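Local structure of 3-keto-5-aminohexanoate cleavage enzyme (Burkholderia xenovorans LB400, 3E49) at residues I18-M23 and K129-G134; M114-F119 and K149-D154; R168-C173 and P194-T199. The protein probably cleaves beta-keto acids such as 3-keto-5-aminohexanoate, using a zinc ion bound in a TIM barrel. All coordinates share one frame; numbering follows the deposited sequence.

Contact 1 (I18-M23 and K129-G134); sequences IHTPSM and KEFAHG
S22 and F131 carry this contact between two surface loops of the TIM barrel. One loop follows strand 10-13; the other leads into helix 134-141. The two backbones come nearest at S22 and F131, with CA atoms 5.5 Å apart. One hydrogen bond joins the two segments. The backbone N of A132 donates to S22 OG at 2.9 Å, and the angle at the hydrogen, 176°, is almost straight. S22 OG stands anti to its carbonyl carbon (chi1 -62°), which turns the hydroxyl to the A132 amide. The A132 methyl lies beside the same oxygen, with CB 3.5 Å from S22 OG.

The ring of F131 packs beside S22. S22 CB approaches it obliquely, 3.9 Å from F131 CD1. T20 meets the ring at its edge, near the ring plane, and the two side chains cross at about a right angle. The turn that presents T20 and S22 together is closed by M23 N donating to T20 O at 2.9 Å.

E136 of helix 134-141 ties both hydroxyls to the second loop. Its OE2 bonds S22 OG and the backbone N of H133, and its OE1 bonds T20 OG1. S22 OG is therefore gripped twice, by an amide and by a carboxylate. At the ring edge, T20 OG1 lies 3.6 Å from F131 CE1.

Contact 2 (M114-F119 and K149-D154); sequences MGSMNF and KNTFAD
S116 and K149 bring the two backbones closest, with their CA atoms 4.4 Å apart. The first segment runs from the end of barrel strand 109-113 into the short strand 117-118. The second leaves strand 147-148, which pairs antiparallel with 117-118, and enters helix 152-163 of the TIM barrel. T151 is the N-cap of that helix and forms a capping box with D154. D154 N donates to T151 OG1 at 3.1 Å, and T151 N returns a bond to D154 OD2 at 3.0 Å.

The bond between the segments ends on S116. Its OG, anti to the carbonyl carbon (chi1 -58°), accepts from N150 N at 2.8 Å, with 166° at the hydrogen. S116 OG also bonds N118 OD1 of the second subunit, so one hydroxyl joins both segments to the neighbouring chain. N118 ND2 of that subunit bonds N150 O as well.

K149 reaches forward to the first turn of the helix. Its NZ makes a salt bridge to D154 and another to D145 of the second subunit; OD1 of that D145 also bonds T151 OG1. D154 OD2 thus holds two donors: T151 N comes from above the carboxylate plane, while K149 NZ, at 2.7 Å, meets the syn lone pair.

Contact 3 (R168-C173 and P194-T199); sequences RFEFEC and PFFVQT
E170 and F196 lie side by side and point the same way, with the carboxylate and ring planes only 18° apart. Both side chains have CG anti to the backbone N (chi1 175° for E170), which sends them off together on one face of the sheet. The ring lies alongside the aliphatic part of the glutamate, with E170 CB 3.8 Å from F196 CD2. Q198 follows on the same face; its CB is 3.8 Å from E170 CG.

On the other face, F171, C173 and V197 form an apolar patch. F171 and F195 meet obliquely, with F171 CE2 4.0 Å from F195 CB. The F171 ring has F169 CB over one face, offset toward the rim, and turns its edge to the backbone of F196. Further along, C173 SG packs on V197 CG1 at 4.1 Å. Helix 176-187 covers this side, with L182 on F171 and L179 on V197.

The two strands and that helix form a beta-alpha-beta unit of the TIM barrel, with the strands parallel in register F171 to V197 and C173 to T199. F171 N donates to F196 O at 2.8 Å, Q198 N to F171 O at 2.7 Å, and C173 N to Q198 O at 2.8 Å. Near the strand start, F196 N donates to a water, and R168 NH2 makes a weak bond to P194 O and a further bond to T192 O.

E170 is also a second-shell residue of the metal site. Its OE2 forms a salt bridge with R255. Its OE1 takes bonds from N84 ND2 and from ND1 of H50, a zinc ligand, which probably helps to fix the turn of that imidazole.

How the contacts relate
Contacts 2 and 3 are neighbours in the barrel, with centres about 15 Å apart. Helix 152-163, which starts in contact 2, leads directly to strand 168-173 of contact 3. They also touch: M114 N lies 3.1 Å from E172 O, a probable hydrogen bond, and the M114 side chain packs on F171 and C173. Contact 1 lies farther out; its centre is about 26 Å from that of contact 2 and about 30 Å from that of contact 3, across the chain's centre from contact 3. I18 still packs on F119. Along the chain, contacts 1 and 2 interleave, and both close before contact 3 opens. Contact 3 lies beside the zinc site, contact 2 faces the second subunit, and contact 1 is at the surface.

Contact 1 (I18-M23 and K129-G134)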
ATOM      1  N   ILE A  18      24.690  13.401 -15.061  1.00 26.68           N
ATOM      2  CA  ILE A  18      25.132  12.458 -14.021  1.00 27.13           C
ATOM      3  C   ILE A  18      26.277  11.566 -14.486  1.00 25.87           C
ATOM      4  O   ILE A  18      27.367  11.530 -13.855  1.00 29.30           O
ATOM      5  CB  ILE A  18      23.944  11.638 -13.479  1.00 25.42           C
ATOM      6  CG1 ILE A  18      23.193  12.501 -12.450  1.00 31.88           C
ATOM      7  CG2 ILE A  18      24.440  10.408 -12.761  1.00 25.65           C
ATOM      8  CD1 ILE A  18      21.894  11.878 -11.888  1.00 30.20           C
ATOM      9  N   HIS A  19      26.020  10.822 -15.553  1.00 25.68           N
ATOM     10  CA  HIS A  19      27.017   9.974 -16.142  1.00 28.26           C
ATOM     11  C   HIS A  19      28.208  10.800 -16.724  1.00 30.14           C
ATOM     12  O   HIS A  19      28.029  11.965 -17.115  1.00 29.46           O
ATOM     13  CB  HIS A  19      26.403   9.090 -17.226  1.00 27.26           C
ATOM     14  CG  HIS A  19      25.350   8.146 -16.715  1.00 21.55           C
ATOM     15  ND1 HIS A  19      24.126   7.986 -17.326  1.00 23.33           N
ATOM     16  CD2 HIS A  19      25.330   7.339 -15.628  1.00 28.84           C
ATOM     17  CE1 HIS A  19      23.406   7.104 -16.668  1.00 27.62           C
ATOM     18  NE2 HIS A  19      24.120   6.684 -15.631  1.00 25.57           N
ATOM     19  N   THR A  20      29.395  10.179 -16.752  1.00 29.72           N
ATOM     20  CA  THR A  20      30.596  10.786 -17.338  1.00 29.26           C
ATOM     21  C   THR A  20      31.058  10.014 -18.605  1.00 29.72           C
ATOM     22  O   THR A  20      30.751   8.826 -18.779  1.00 29.44           O
ATOM     23  CB  THR A  20      31.665  11.004 -16.290  1.00 28.33           C
ATOM     24  OG1 THR A  20      32.308   9.767 -15.961  1.00 27.71           O
ATOM     25  CG2 THR A  20      31.076  11.658 -15.054  1.00 27.84           C
ATOM     26  N   PRO A  21      31.725  10.710 -19.556  1.00 29.91           N
ATOM     27  CA  PRO A  21      32.082  10.122 -20.847  1.00 30.69           C
ATOM     28  C   PRO A  21      32.944   8.872 -20.779  1.00 31.16           C
ATOM     29  O   PRO A  21      32.850   7.990 -21.633  1.00 32.62           O
ATOM     30  CB  PRO A  21      32.822  11.274 -21.570  1.00 32.01           C
ATOM     31  CG  PRO A  21      32.375  12.509 -20.916  1.00 31.93           C
ATOM     32  CD  PRO A  21      32.178  12.111 -19.457  1.00 32.63           C
ATOM     33  N   SER A  22      33.764   8.777 -19.752  1.00 32.11           N
ATOM     34  CA  SER A  22      34.604   7.595 -19.573  1.00 33.55           C
ATOM     35  C   SER A  22      33.789   6.349 -19.235  1.00 34.42           C
ATOM     36  O   SER A  22      34.287   5.241 -19.327  1.00 37.30           O
ATOM     37  CB  SER A  22      35.643   7.861 -18.488  1.00 33.90           C
ATOM     38  OG  SER A  22      36.507   8.927 -18.874  1.00 33.95           O
HETATM   39  N   MSE A  23      32.543   6.529 -18.819  1.00 32.09           N
HETATM   40  CA  MSE A  23      31.677   5.409 -18.464  1.00 30.21           C
HETATM   41  C   MSE A  23      31.139   4.659 -19.648  1.00 30.55           C
HETATM   42  O   MSE A  23      30.817   3.474 -19.555  1.00 30.33           O
HETATM   43  CB  MSE A  23      30.495   5.918 -17.649  1.00 29.43           C
HETATM   44  CG  MSE A  23      30.879   6.635 -16.401  1.00 29.56           C
HETATM   45 SE   MSE A  23      29.369   7.020 -15.268  0.75 27.34          SE
HETATM   46  CE  MSE A  23      30.287   7.827 -14.006  1.00 24.81           C
ATOM     47  N   LYS A 129      36.736   3.251 -12.256  1.00 46.53           N
ATOM     48  CA  LYS A 129      37.977   3.576 -11.570  1.00 49.24           C
ATOM     49  C   LYS A 129      38.909   4.469 -12.375  1.00 49.07           C
ATOM     50  O   LYS A 129      39.714   5.206 -11.809  1.00 49.37           O
ATOM     51  CB  LYS A 129      38.726   2.265 -11.321  1.00 50.41           C
ATOM     52  CG  LYS A 129      37.956   1.209 -10.536  1.00 53.20           C
ATOM     53  CD  LYS A 129      37.823   1.601  -9.086  1.00 55.10           C
ATOM     54  CE  LYS A 129      37.175   0.491  -8.281  1.00 56.83           C
ATOM     55  NZ  LYS A 129      36.893   0.928  -6.864  1.00 58.63           N
ATOM     56  N   GLU A 130      38.816   4.358 -13.695  1.00 49.50           N
ATOM     57  CA  GLU A 130      39.686   5.075 -14.611  1.00 50.75           C
ATOM     58  C   GLU A 130      38.932   6.098 -15.450  1.00 46.43           C
ATOM     59  O   GLU A 130      37.965   5.756 -16.104  1.00 44.91           O
ATOM     60  CB  GLU A 130      40.353   4.061 -15.525  1.00 51.38           C
ATOM     61  CG  GLU A 130      41.240   3.061 -14.782  1.00 57.21           C
ATOM     62  CD  GLU A 130      41.843   2.034 -15.726  1.00 57.78           C
ATOM     63  OE1 GLU A 130      42.301   2.436 -16.834  1.00 71.84           O
ATOM     64  OE2 GLU A 130      41.852   0.827 -15.362  1.00 72.68           O
ATOM     65  N   PHE A 131      39.421   7.339 -15.445  1.00 43.76           N
ATOM     66  CA  PHE A 131      38.780   8.461 -16.137  1.00 41.47           C
ATOM     67  C   PHE A 131      39.724   9.237 -17.073  1.00 41.91           C
ATOM     68  O   PHE A 131      40.873   9.501 -16.737  1.00 42.92           O
ATOM     69  CB  PHE A 131      38.194   9.410 -15.098  1.00 39.73           C
ATOM     70  CG  PHE A 131      37.126   8.778 -14.258  1.00 39.52           C
ATOM     71  CD1 PHE A 131      35.813   8.691 -14.727  1.00 39.75           C
ATOM     72  CD2 PHE A 131      37.423   8.245 -13.016  1.00 38.14           C
ATOM     73  CE1 PHE A 131      34.826   8.098 -13.964  1.00 35.59           C
ATOM     74  CE2 PHE A 131      36.449   7.644 -12.251  1.00 38.47           C
ATOM     75  CZ  PHE A 131      35.151   7.554 -12.721  1.00 36.92           C
ATOM     76  N   ALA A 132      39.217   9.592 -18.243  1.00 40.79           N
ATOM     77  CA  ALA A 132      39.953  10.353 -19.233  1.00 40.93           C
ATOM     78  C   ALA A 132      40.204  11.783 -18.800  1.00 41.44           C
ATOM     79  O   ALA A 132      41.216  12.363 -19.173  1.00 42.66           O
ATOM     80  CB  ALA A 132      39.203  10.379 -20.545  1.00 39.60           C
ATOM     81  N   HIS A 133      39.280  12.379 -18.062  1.00 39.47           N
ATOM     82  CA  HIS A 133      39.437  13.767 -17.659  1.00 39.35           C
ATOM     83  C   HIS A 133      39.351  13.874 -16.182  1.00 38.35           C
ATOM     84  O   HIS A 133      38.596  13.160 -15.550  1.00 38.93           O
ATOM     85  CB  HIS A 133      38.356  14.636 -18.297  1.00 40.50           C
ATOM     86  CG  HIS A 133      38.239  14.448 -19.769  1.00 43.59           C
ATOM     87  ND1 HIS A 133      38.896  15.251 -20.676  1.00 48.41           N
ATOM     88  CD2 HIS A 133      37.547  13.539 -20.498  1.00 48.22           C
ATOM     89  CE1 HIS A 133      38.613  14.841 -21.902  1.00 46.77           C
ATOM     90  NE2 HIS A 133      37.798  13.806 -21.823  1.00 48.43           N
ATOM     91  N   GLY A 134      40.101  14.805 -15.624  1.00 36.86           N
ATOM     92  CA  GLY A 134      40.121  14.984 -14.199  1.00 37.60           C
ATOM     93  C   GLY A 134      38.802  15.369 -13.578  1.00 37.56           C
ATOM     94  O   GLY A 134      38.522  14.987 -12.429  1.00 39.94           O
TER

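Contact 2 (M114-F119 and K149-D154)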
HETATM    1  N   MSE A 114      11.846  19.023  -7.740  1.00 28.28           N
HETATM    2  CA  MSE A 114      10.894  19.558  -6.772  1.00 27.05           C
HETATM    3  C   MSE A 114      11.270  19.653  -5.324  1.00 28.14           C
HETATM    4  O   MSE A 114      10.392  19.785  -4.470  1.00 26.39           O
HETATM    5  CB  MSE A 114       9.530  18.852  -6.950  1.00 27.97           C
HETATM    6  CG  MSE A 114       8.785  19.310  -8.202  1.00 26.44           C
HETATM    7 SE   MSE A 114       8.353  21.201  -8.182  0.75 27.33          SE
HETATM    8  CE  MSE A 114       7.484  21.390  -6.651  1.00 20.42           C
ATOM      9  N   GLY A 115      12.552  19.639  -5.012  1.00 28.35           N
ATOM     10  CA  GLY A 115      12.956  19.761  -3.629  1.00 29.52           C
ATOM     11  C   GLY A 115      14.453  19.584  -3.511  1.00 30.46           C
ATOM     12  O   GLY A 115      15.035  18.847  -4.305  1.00 30.30           O
ATOM     13  N   SER A 116      15.063  20.274  -2.544  1.00 29.73           N
ATOM     14  CA  SER A 116      16.495  20.168  -2.296  1.00 28.57           C
ATOM     15  C   SER A 116      16.756  18.765  -1.763  1.00 27.69           C
ATOM     16  O   SER A 116      15.950  18.201  -1.034  1.00 26.45           O
ATOM     17  CB  SER A 116      16.978  21.221  -1.275  1.00 29.93           C
ATOM     18  OG  SER A 116      16.704  22.552  -1.690  1.00 28.18           O
HETATM   19  N   MSE A 117      17.861  18.171  -2.183  1.00 28.79           N
HETATM   20  CA  MSE A 117      18.181  16.809  -1.792  1.00 25.90           C
HETATM   21  C   MSE A 117      19.654  16.481  -1.980  1.00 26.80           C
HETATM   22  O   MSE A 117      20.338  17.149  -2.740  1.00 26.83           O
HETATM   23  CB  MSE A 117      17.405  15.854  -2.724  1.00 25.24           C
HETATM   24  CG  MSE A 117      17.694  16.136  -4.276  1.00 19.41           C
HETATM   25 SE   MSE A 117      16.629  14.895  -5.292  0.75 23.55          SE
HETATM   26  CE  MSE A 117      17.635  13.167  -4.926  1.00 27.50           C
ATOM     27  N   ASN A 118      20.136  15.453  -1.280  1.00 26.33           N
ATOM     28  CA  ASN A 118      21.437  14.921  -1.593  1.00 28.24           C
ATOM     29  C   ASN A 118      21.357  14.136  -2.931  1.00 29.85           C
ATOM     30  O   ASN A 118      20.315  13.595  -3.301  1.00 30.43           O
ATOM     31  CB  ASN A 118      21.915  13.960  -0.472  1.00 28.43           C
ATOM     32  CG  ASN A 118      22.067  14.640   0.865  1.00 27.08           C
ATOM     33  OD1 ASN A 118      22.166  15.853   0.936  1.00 30.68           O
ATOM     34  ND2 ASN A 118      22.148  13.841   1.949  1.00 28.49           N
ATOM     35  N   PHE A 119      22.459  14.107  -3.659  1.00 29.52           N
ATOM     36  CA  PHE A 119      22.621  13.334  -4.887  1.00 31.16           C
ATOM     37  C   PHE A 119      23.876  12.491  -4.671  1.00 30.69           C
ATOM     38  O   PHE A 119      24.987  12.995  -4.815  1.00 31.66           O
ATOM     39  CB  PHE A 119      22.856  14.237  -6.088  1.00 36.42           C
ATOM     40  CG  PHE A 119      21.690  14.421  -6.952  1.00 38.89           C
ATOM     41  CD1 PHE A 119      20.690  15.298  -6.613  1.00 48.06           C
ATOM     42  CD2 PHE A 119      21.606  13.735  -8.154  1.00 49.42           C
ATOM     43  CE1 PHE A 119      19.606  15.469  -7.450  1.00 50.11           C
ATOM     44  CE2 PHE A 119      20.522  13.888  -8.981  1.00 45.46           C
ATOM     45  CZ  PHE A 119      19.525  14.761  -8.635  1.00 44.89           C
ATOM     46  N   LYS A 149      20.361  21.990  -4.516  1.00 39.21           N
ATOM     47  CA  LYS A 149      19.489  23.007  -3.946  1.00 38.75           C
ATOM     48  C   LYS A 149      18.354  23.423  -4.865  1.00 35.90           C
ATOM     49  O   LYS A 149      18.579  23.828  -5.981  1.00 36.46           O
ATOM     50  CB  LYS A 149      20.304  24.253  -3.542  1.00 39.64           C
ATOM     51  CG  LYS A 149      19.457  25.510  -3.177  1.00 42.20           C
ATOM     52  CD  LYS A 149      20.331  26.733  -2.744  1.00 41.13           C
ATOM     53  CE  LYS A 149      19.488  27.966  -2.361  1.00 42.39           C
ATOM     54  NZ  LYS A 149      18.776  28.589  -3.525  1.00 41.99           N
ATOM     55  N   ASN A 150      17.134  23.262  -4.368  1.00 33.11           N
ATOM     56  CA  ASN A 150      15.911  23.605  -5.053  0.50 31.21           C
ATOM     57  C   ASN A 150      14.928  24.044  -3.954  1.00 31.31           C
ATOM     58  O   ASN A 150      14.031  23.276  -3.622  1.00 28.14           O
ATOM     59  CB  ASN A 150      15.368  22.348  -5.737  0.50 31.78           C
ATOM     60  CG  ASN A 150      16.214  21.886  -6.917  0.50 30.24           C
ATOM     61  OD1 ASN A 150      16.239  22.547  -7.953  0.50 33.28           O
ATOM     62  ND2 ASN A 150      16.835  20.709  -6.799  0.50 27.81           N
ATOM     63  N   THR A 151      15.125  25.217  -3.354  1.00 30.55           N
ATOM     64  CA  THR A 151      14.301  25.709  -2.262  1.00 29.50           C
ATOM     65  C   THR A 151      12.899  26.121  -2.707  1.00 27.93           C
ATOM     66  O   THR A 151      12.613  26.246  -3.895  1.00 28.25           O
ATOM     67  CB  THR A 151      14.959  26.936  -1.561  1.00 29.25           C
ATOM     68  OG1 THR A 151      15.039  28.014  -2.487  1.00 29.23           O
ATOM     69  CG2 THR A 151      16.367  26.595  -1.008  1.00 29.04           C
ATOM     70  N   PHE A 152      12.028  26.345  -1.732  1.00 28.91           N
ATOM     71  CA  PHE A 152      10.684  26.847  -2.047  1.00 29.64           C
ATOM     72  C   PHE A 152      10.716  28.176  -2.825  1.00 30.48           C
ATOM     73  O   PHE A 152       9.889  28.403  -3.727  1.00 30.51           O
ATOM     74  CB  PHE A 152       9.837  26.901  -0.767  1.00 30.81           C
ATOM     75  CG  PHE A 152       9.448  25.542  -0.258  1.00 27.73           C
ATOM     76  CD1 PHE A 152       8.547  24.784  -0.991  1.00 26.47           C
ATOM     77  CD2 PHE A 152       9.964  25.019   0.935  1.00 29.01           C
ATOM     78  CE1 PHE A 152       8.163  23.539  -0.582  1.00 32.89           C
ATOM     79  CE2 PHE A 152       9.594  23.760   1.358  1.00 27.88           C
ATOM     80  CZ  PHE A 152       8.687  23.006   0.580  1.00 26.98           C
ATOM     81  N   ALA A 153      11.691  29.032  -2.519  1.00 30.73           N
ATOM     82  CA  ALA A 153      11.884  30.283  -3.268  1.00 29.33           C
ATOM     83  C   ALA A 153      12.369  30.023  -4.678  1.00 28.87           C
ATOM     84  O   ALA A 153      11.869  30.636  -5.637  1.00 28.21           O
ATOM     85  CB  ALA A 153      12.845  31.244  -2.530  1.00 28.85           C
ATOM     86  N   ASP A 154      13.337  29.125  -4.827  1.00 29.03           N
ATOM     87  CA  ASP A 154      13.854  28.747  -6.138  1.00 29.84           C
ATOM     88  C   ASP A 154      12.738  28.244  -7.053  1.00 30.53           C
ATOM     89  O   ASP A 154      12.614  28.650  -8.208  1.00 30.22           O
ATOM     90  CB  ASP A 154      14.882  27.612  -6.012  1.00 30.83           C
ATOM     91  CG  ASP A 154      16.190  28.038  -5.330  1.00 36.73           C
ATOM     92  OD1 ASP A 154      16.523  29.245  -5.325  1.00 42.33           O
ATOM     93  OD2 ASP A 154      16.892  27.143  -4.804  1.00 42.15           O
TER

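Contact 3 (R168-C173 and P194-T199)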
ATOM      1  N   ARG A 168       6.145  24.999 -19.923  1.00 28.70           N
ATOM      2  CA  ARG A 168       5.487  24.137 -18.958  1.00 27.31           C
ATOM      3  C   ARG A 168       6.525  23.168 -18.443  1.00 26.09           C
ATOM      4  O   ARG A 168       7.606  23.048 -19.000  1.00 25.66           O
ATOM      5  CB  ARG A 168       4.247  23.480 -19.527  1.00 29.17           C
ATOM      6  CG  ARG A 168       3.160  24.554 -19.804  1.00 30.29           C
ATOM      7  CD  ARG A 168       1.893  24.032 -20.424  1.00 31.68           C
ATOM      8  NE  ARG A 168       1.278  23.072 -19.545  1.00 33.79           N
ATOM      9  CZ  ARG A 168       0.560  23.363 -18.472  1.00 34.37           C
ATOM     10  NH1 ARG A 168       0.305  24.610 -18.114  1.00 33.34           N
ATOM     11  NH2 ARG A 168       0.088  22.367 -17.744  1.00 34.04           N
ATOM     12  N   PHE A 169       6.214  22.501 -17.363  1.00 25.82           N
ATOM     13  CA  PHE A 169       7.263  21.728 -16.696  1.00 26.22           C
ATOM     14  C   PHE A 169       7.096  20.250 -16.598  1.00 27.64           C
ATOM     15  O   PHE A 169       5.988  19.741 -16.476  1.00 26.19           O
ATOM     16  CB  PHE A 169       7.433  22.263 -15.288  1.00 28.38           C
ATOM     17  CG  PHE A 169       7.726  23.737 -15.241  1.00 32.47           C
ATOM     18  CD1 PHE A 169       9.010  24.208 -15.442  1.00 34.88           C
ATOM     19  CD2 PHE A 169       6.697  24.655 -15.030  1.00 34.87           C
ATOM     20  CE1 PHE A 169       9.269  25.577 -15.413  1.00 37.72           C
ATOM     21  CE2 PHE A 169       6.958  26.025 -15.010  1.00 38.74           C
ATOM     22  CZ  PHE A 169       8.235  26.481 -15.195  1.00 35.38           C
ATOM     23  N   GLU A 170       8.248  19.585 -16.653  1.00 27.00           N
ATOM     24  CA  GLU A 170       8.376  18.178 -16.341  1.00 29.45           C
ATOM     25  C   GLU A 170       8.811  18.258 -14.876  1.00 28.33           C
ATOM     26  O   GLU A 170       9.966  18.590 -14.595  1.00 28.56           O
ATOM     27  CB  GLU A 170       9.450  17.485 -17.215  1.00 29.37           C
ATOM     28  CG  GLU A 170       9.725  16.015 -16.861  1.00 27.89           C
ATOM     29  CD  GLU A 170      10.994  15.449 -17.476  1.00 32.79           C
ATOM     30  OE1 GLU A 170      11.855  16.225 -17.926  1.00 32.13           O
ATOM     31  OE2 GLU A 170      11.172  14.203 -17.468  1.00 38.20           O
ATOM     32  N   PHE A 171       7.871  18.018 -13.948  1.00 27.03           N
ATOM     33  CA  PHE A 171       8.149  18.066 -12.528  1.00 26.33           C
ATOM     34  C   PHE A 171       8.830  16.757 -12.129  1.00 26.46           C
ATOM     35  O   PHE A 171       8.219  15.687 -12.172  1.00 25.91           O
ATOM     36  CB  PHE A 171       6.870  18.288 -11.710  1.00 26.10           C
ATOM     37  CG  PHE A 171       6.106  19.557 -12.093  1.00 20.87           C
ATOM     38  CD1 PHE A 171       6.507  20.781 -11.558  1.00 22.76           C
ATOM     39  CD2 PHE A 171       4.983  19.491 -12.889  1.00 26.64           C
ATOM     40  CE1 PHE A 171       5.829  21.948 -11.883  1.00 31.03           C
ATOM     41  CE2 PHE A 171       4.315  20.664 -13.264  1.00 23.54           C
ATOM     42  CZ  PHE A 171       4.730  21.892 -12.720  1.00 22.67           C
ATOM     43  N   GLU A 172      10.105  16.854 -11.762  1.00 25.57           N
ATOM     44  CA  GLU A 172      10.908  15.703 -11.411  1.00 25.49           C
ATOM     45  C   GLU A 172      10.760  15.516  -9.935  1.00 22.61           C
ATOM     46  O   GLU A 172      11.255  16.323  -9.153  1.00 23.52           O
ATOM     47  CB  GLU A 172      12.357  15.930 -11.789  1.00 25.31           C
ATOM     48  CG  GLU A 172      12.558  15.968 -13.262  1.00 29.34           C
ATOM     49  CD  GLU A 172      13.999  16.291 -13.639  1.00 32.21           C
ATOM     50  OE1 GLU A 172      14.643  17.121 -12.923  1.00 44.02           O
ATOM     51  OE2 GLU A 172      14.448  15.720 -14.667  1.00 40.05           O
ATOM     52  N   CYS A 173      10.025  14.482  -9.567  1.00 23.01           N
ATOM     53  CA  CYS A 173       9.733  14.202  -8.164  1.00 22.01           C
ATOM     54  C   CYS A 173      10.479  12.935  -7.739  1.00 21.82           C
ATOM     55  O   CYS A 173      10.156  11.834  -8.172  1.00 23.62           O
ATOM     56  CB  CYS A 173       8.234  14.062  -7.965  1.00 22.02           C
ATOM     57  SG  CYS A 173       7.304  15.585  -8.486  1.00 26.19           S
ATOM     58  N   PRO A 194      -2.625  20.437 -17.092  1.00 34.12           N
ATOM     59  CA  PRO A 194      -2.190  19.192 -16.445  1.00 33.62           C
ATOM     60  C   PRO A 194      -0.736  19.234 -15.988  1.00 31.54           C
ATOM     61  O   PRO A 194       0.107  19.800 -16.651  1.00 32.05           O
ATOM     62  CB  PRO A 194      -2.377  18.125 -17.526  1.00 33.48           C
ATOM     63  CG  PRO A 194      -2.377  18.876 -18.833  1.00 35.76           C
ATOM     64  CD  PRO A 194      -2.668  20.329 -18.555  1.00 34.87           C
ATOM     65  N   PHE A 195      -0.443  18.605 -14.870  1.00 29.35           N
ATOM     66  CA  PHE A 195       0.918  18.605 -14.348  1.00 28.61           C
ATOM     67  C   PHE A 195       1.631  17.361 -14.854  1.00 27.55           C
ATOM     68  O   PHE A 195       1.140  16.235 -14.677  1.00 27.02           O
ATOM     69  CB  PHE A 195       0.903  18.641 -12.792  1.00 27.50           C
ATOM     70  CG  PHE A 195      -0.028  19.674 -12.225  1.00 27.96           C
ATOM     71  CD1 PHE A 195       0.280  21.010 -12.309  1.00 30.26           C
ATOM     72  CD2 PHE A 195      -1.240  19.317 -11.665  1.00 31.23           C
ATOM     73  CE1 PHE A 195      -0.588  21.953 -11.830  1.00 31.89           C
ATOM     74  CE2 PHE A 195      -2.104  20.254 -11.195  1.00 29.89           C
ATOM     75  CZ  PHE A 195      -1.773  21.575 -11.264  1.00 30.12           C
ATOM     76  N   PHE A 196       2.769  17.562 -15.512  1.00 25.99           N
ATOM     77  CA  PHE A 196       3.592  16.452 -16.010  1.00 25.64           C
ATOM     78  C   PHE A 196       4.518  16.022 -14.866  1.00 26.27           C
ATOM     79  O   PHE A 196       5.495  16.695 -14.519  1.00 25.26           O
ATOM     80  CB  PHE A 196       4.340  16.899 -17.255  1.00 26.20           C
ATOM     81  CG  PHE A 196       5.080  15.810 -17.980  1.00 28.65           C
ATOM     82  CD1 PHE A 196       4.581  14.510 -18.066  1.00 31.92           C
ATOM     83  CD2 PHE A 196       6.251  16.118 -18.679  1.00 32.89           C
ATOM     84  CE1 PHE A 196       5.268  13.528 -18.781  1.00 31.13           C
ATOM     85  CE2 PHE A 196       6.942  15.142 -19.389  1.00 27.62           C
ATOM     86  CZ  PHE A 196       6.433  13.843 -19.444  1.00 30.93           C
ATOM     87  N   VAL A 197       4.122  14.937 -14.221  1.00 23.83           N
ATOM     88  CA  VAL A 197       4.823  14.453 -13.017  1.00 23.27           C
ATOM     89  C   VAL A 197       5.703  13.274 -13.398  1.00 24.02           C
ATOM     90  O   VAL A 197       5.217  12.217 -13.830  1.00 22.88           O
ATOM     91  CB  VAL A 197       3.816  14.138 -11.903  1.00 24.87           C
ATOM     92  CG1 VAL A 197       4.551  13.576 -10.707  1.00 21.25           C
ATOM     93  CG2 VAL A 197       2.963  15.392 -11.494  1.00 20.92           C
ATOM     94  N   GLN A 198       7.015  13.490 -13.298  1.00 22.10           N
ATOM     95  CA  GLN A 198       8.001  12.503 -13.645  1.00 21.91           C
ATOM     96  C   GLN A 198       8.520  11.968 -12.304  1.00 21.37           C
ATOM     97  O   GLN A 198       9.269  12.635 -11.571  1.00 22.64           O
ATOM     98  CB  GLN A 198       9.147  13.095 -14.477  1.00 23.44           C
ATOM     99  CG  GLN A 198      10.193  12.095 -14.941  1.00 20.44           C
ATOM    100  CD  GLN A 198       9.676  11.270 -16.121  1.00 26.45           C
ATOM    101  OE1 GLN A 198       9.436  10.078 -16.008  1.00 26.90           O
ATOM    102  NE2 GLN A 198       9.414  11.947 -17.258  1.00 20.52           N
ATOM    103  N   THR A 199       8.089  10.780 -11.977  1.00 20.60           N
ATOM    104  CA  THR A 199       8.517  10.141 -10.697  1.00 20.26           C
ATOM    105  C   THR A 199       9.789   9.395 -10.977  1.00 20.68           C
ATOM    106  O   THR A 199       9.826   8.532 -11.868  1.00 20.50           O
ATOM    107  CB  THR A 199       7.436   9.224 -10.094  1.00 21.89           C
ATOM    108  OG1 THR A 199       7.067   8.217 -11.028  1.00 20.70           O
ATOM    109  CG2 THR A 199       6.198  10.032  -9.616  1.00 23.28           C
TER
HETATM  110  O   HOH W   1       3.531  20.243 -16.535  1.00 21.13           O